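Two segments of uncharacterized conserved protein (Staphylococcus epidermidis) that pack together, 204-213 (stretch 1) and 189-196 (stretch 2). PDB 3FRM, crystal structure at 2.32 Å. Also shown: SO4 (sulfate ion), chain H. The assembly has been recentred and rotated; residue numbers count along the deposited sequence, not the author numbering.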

# COMPACT_ATOMS: atom_id res chain seq x y z
N ILE A 204 7.37 -17.76 -5.81
CA ILE A 204 6.94 -18.50 -4.64
C ILE A 204 5.53 -18.13 -4.15
O ILE A 204 4.73 -19.04 -3.87
CB ILE A 204 7.96 -18.42 -3.55
CG1 ILE A 204 9.28 -19.03 -4.08
CG2 ILE A 204 7.42 -19.10 -2.31
CD1 ILE A 204 10.46 -18.80 -3.11
N GLY A 205 5.24 -16.83 -4.00
CA GLY A 205 3.90 -16.38 -3.65
C GLY A 205 2.89 -16.80 -4.73
O GLY A 205 1.77 -17.25 -4.44
N SER A 206 3.24 -16.70 -6.00
CA SER A 206 2.18 -17.10 -6.92
C SER A 206 1.93 -18.64 -6.91
O SER A 206 0.81 -19.07 -7.11
CB SER A 206 2.39 -16.51 -8.29
OG SER A 206 3.33 -17.31 -8.94
N GLU A 207 2.94 -19.46 -6.56
CA GLU A 207 2.67 -20.88 -6.35
C GLU A 207 1.68 -21.09 -5.22
O GLU A 207 0.70 -21.82 -5.38
CB GLU A 207 3.94 -21.73 -6.19
CG GLU A 207 4.69 -22.05 -7.53
CD GLU A 207 3.85 -22.75 -8.62
OE1 GLU A 207 4.20 -22.63 -9.83
OE2 GLU A 207 2.84 -23.43 -8.30
N ILE A 208 1.89 -20.40 -4.10
CA ILE A 208 1.04 -20.55 -2.94
C ILE A 208 -0.37 -20.13 -3.29
O ILE A 208 -1.35 -20.71 -2.83
CB ILE A 208 1.57 -19.74 -1.74
CG1 ILE A 208 2.77 -20.45 -1.13
CG2 ILE A 208 0.48 -19.48 -0.71
CD1 ILE A 208 3.78 -19.49 -0.38
N GLN A 209 -0.47 -19.12 -4.13
CA GLN A 209 -1.75 -18.59 -4.44
C GLN A 209 -2.54 -19.58 -5.31
O GLN A 209 -3.69 -19.85 -5.03
CB GLN A 209 -1.56 -17.29 -5.16
CG GLN A 209 -2.73 -16.41 -5.04
CD GLN A 209 -2.74 -15.73 -3.73
OE1 GLN A 209 -1.71 -15.29 -3.27
NE2 GLN A 209 -3.91 -15.62 -3.12
N ALA A 210 -1.90 -20.10 -6.35
CA ALA A 210 -2.54 -21.07 -7.21
C ALA A 210 -2.98 -22.33 -6.48
O ALA A 210 -3.99 -22.93 -6.83
CB ALA A 210 -1.62 -21.45 -8.39
N TYR A 211 -2.20 -22.73 -5.48
CA TYR A 211 -2.56 -23.86 -4.65
C TYR A 211 -3.91 -23.58 -3.97
O TYR A 211 -4.86 -24.36 -4.10
CB TYR A 211 -1.48 -24.04 -3.58
CG TYR A 211 -1.65 -25.27 -2.76
CD1 TYR A 211 -0.87 -26.41 -3.02
CD2 TYR A 211 -2.57 -25.31 -1.71
CE1 TYR A 211 -1.03 -27.58 -2.28
CE2 TYR A 211 -2.74 -26.49 -0.95
CZ TYR A 211 -1.96 -27.61 -1.27
OH TYR A 211 -2.10 -28.76 -0.54
N VAL A 212 -3.98 -22.47 -3.24
CA VAL A 212 -5.21 -22.02 -2.65
C VAL A 212 -6.32 -22.02 -3.73
O VAL A 212 -7.46 -22.45 -3.50
CB VAL A 212 -4.99 -20.64 -1.99
CG1 VAL A 212 -6.30 -20.02 -1.60
CG2 VAL A 212 -4.04 -20.73 -0.73
N GLY A 213 -5.97 -21.58 -4.93
CA GLY A 213 -6.92 -21.50 -6.02
C GLY A 213 -7.48 -22.87 -6.38
O GLY A 213 -8.70 -22.98 -6.68
S SO4 H . 5.66 -13.79 -6.56
O1 SO4 H . 4.55 -14.12 -7.44
O2 SO4 H . 5.35 -12.46 -6.06
O3 SO4 H . 5.72 -14.80 -5.52
O4 SO4 H . 6.92 -13.70 -7.31
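Stretch 2 189-196: EIDGFGVL

Stretch 2 is two short extended pieces joined by a corner, both touching the helix formed by residues 204-213. The helix is regular, with backbone hydrogen bonds running from I208 N to I204 O through to G213 N to Q209 O, so its own amide groups are largely occupied and what it offers to stretch 2 is mostly side chain. Strand lies on either side of the corner at G192. The axis of strand 193-195 comes within 9.1 Å of the helix axis, and the two N-to-C directions make an angle of 147°, roughly antiparallel but clearly skewed. The register runs the same way: I190 lies near V212, late in the helical stretch, and V195 lies near G205, close to its beginning, with 6.6 Å between G205 CA and V195 CA. No hydrogen bond joins the two stretches; they are held by packing.

E189 opens the stretch with its CA-to-CB bond directed away from the helix. It is nonetheless buried, and its OE1 is hydrogen-bonded elsewhere in the structure. I190, the next residue, points toward the helix, as the alternation of an extended chain leads one to expect. Its branched side chain meets two helix residues one turn or less apart: I190 CG2 lies 3.6 Å from V212 CG1, an apolar contact, and I190 CD1 lies 3.2 Å from Q209 NE2. Q209 leaves the helix sideways, but its flexible side chain brings the amide end closer to stretch 2.

D191 is exposed and out of reach of the helix, a position that suits a carboxylate. G192 then turns the corner with phi of 73° and psi of 25°. Positive phi is easily adopted by glycine, which lacks the side chain that disfavours this region in most other residues.

F193 turns back toward the helix and has the largest area covered by it of any residue in stretch 2. With chi1 at 171° (t), its ring extends to the helix and meets I208 and G205 at its edge: I208 CG2 is 3.7 Å from F193 CE1, and G205 CA is 3.6 Å from F193 CZ. The absence of a side chain at G205 matters here, since a CB in the ideal position would lie a tight 3.2 Å from F193 CZ. That CB would separately clash, at 2.8 Å, with O3 of the sulfate, an ion probably from the crystallisation liquor, whose O3 accepts a weak hydrogen bond from G205 N at 2.6 Å. Q209 OE1 is also near the ring, 4.0 Å from F193 CE1.

G194 has no side chain, and a CB there would point away from the helix. V195 again points toward it, its compact branched side chain suited both to a strand and to an apolar surface. V195 CG2 lies 4.1 Å from G205 CA and 4.4 Å from I208 CD1; the closest pair with I204 is V195 CG1 and I204 CG2, at 4.3 Å. L196 follows in loop conformation, out of reach of the helix, and the contact ends at V195.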

# COMPACT_ATOMS: atom_id res chain seq x y z
N GLU A 189 -11.12 -17.66 2.26
CA GLU A 189 -10.42 -16.49 2.67
C GLU A 189 -9.01 -16.84 3.04
O GLU A 189 -8.78 -17.85 3.72
CB GLU A 189 -11.12 -15.84 3.84
CG GLU A 189 -10.59 -14.48 4.19
CD GLU A 189 -10.97 -14.12 5.62
OE1 GLU A 189 -12.11 -14.46 6.01
OE2 GLU A 189 -10.13 -13.51 6.37
N ILE A 190 -8.08 -16.05 2.54
CA ILE A 190 -6.71 -16.15 2.96
C ILE A 190 -6.40 -15.04 3.98
O ILE A 190 -7.08 -14.02 4.06
CB ILE A 190 -5.69 -16.26 1.80
CG1 ILE A 190 -5.80 -15.14 0.79
CG2 ILE A 190 -5.91 -17.55 0.99
CD1 ILE A 190 -4.53 -14.94 -0.04
N ASP A 191 -5.38 -15.29 4.78
CA ASP A 191 -5.01 -14.38 5.81
C ASP A 191 -3.60 -14.75 6.22
O ASP A 191 -3.21 -15.92 6.19
CB ASP A 191 -5.96 -14.56 7.00
CG ASP A 191 -5.79 -13.48 8.05
OD1 ASP A 191 -5.59 -13.84 9.24
OD2 ASP A 191 -5.83 -12.27 7.70
N GLY A 192 -2.81 -13.75 6.59
CA GLY A 192 -1.50 -14.00 7.19
C GLY A 192 -0.51 -14.47 6.14
O GLY A 192 0.44 -15.15 6.47
N PHE A 193 -0.75 -14.11 4.87
CA PHE A 193 0.14 -14.55 3.81
C PHE A 193 1.52 -13.90 3.93
O PHE A 193 1.63 -12.70 4.10
CB PHE A 193 -0.50 -14.29 2.46
CG PHE A 193 0.43 -14.51 1.33
CD1 PHE A 193 0.32 -15.64 0.53
CD2 PHE A 193 1.45 -13.59 1.06
CE1 PHE A 193 1.18 -15.84 -0.54
CE2 PHE A 193 2.35 -13.81 0.03
CZ PHE A 193 2.22 -14.94 -0.77
N GLY A 194 2.59 -14.66 3.85
CA GLY A 194 3.88 -14.00 3.68
C GLY A 194 4.98 -14.92 3.19
O GLY A 194 4.99 -16.14 3.44
N VAL A 195 5.92 -14.31 2.49
CA VAL A 195 7.06 -15.00 1.96
C VAL A 195 8.29 -14.28 2.53
O VAL A 195 8.31 -13.07 2.62
CB VAL A 195 7.02 -14.89 0.43
CG1 VAL A 195 8.26 -15.48 -0.20
CG2 VAL A 195 5.79 -15.60 -0.11
N LEU A 196 9.32 -15.02 2.92
CA LEU A 196 10.54 -14.42 3.49
C LEU A 196 11.16 -13.48 2.47
O LEU A 196 11.14 -13.76 1.26
CB LEU A 196 11.58 -15.51 3.81
CG LEU A 196 11.26 -16.62 4.79
CD1 LEU A 196 12.41 -17.62 4.84
CD2 LEU A 196 11.02 -15.98 6.20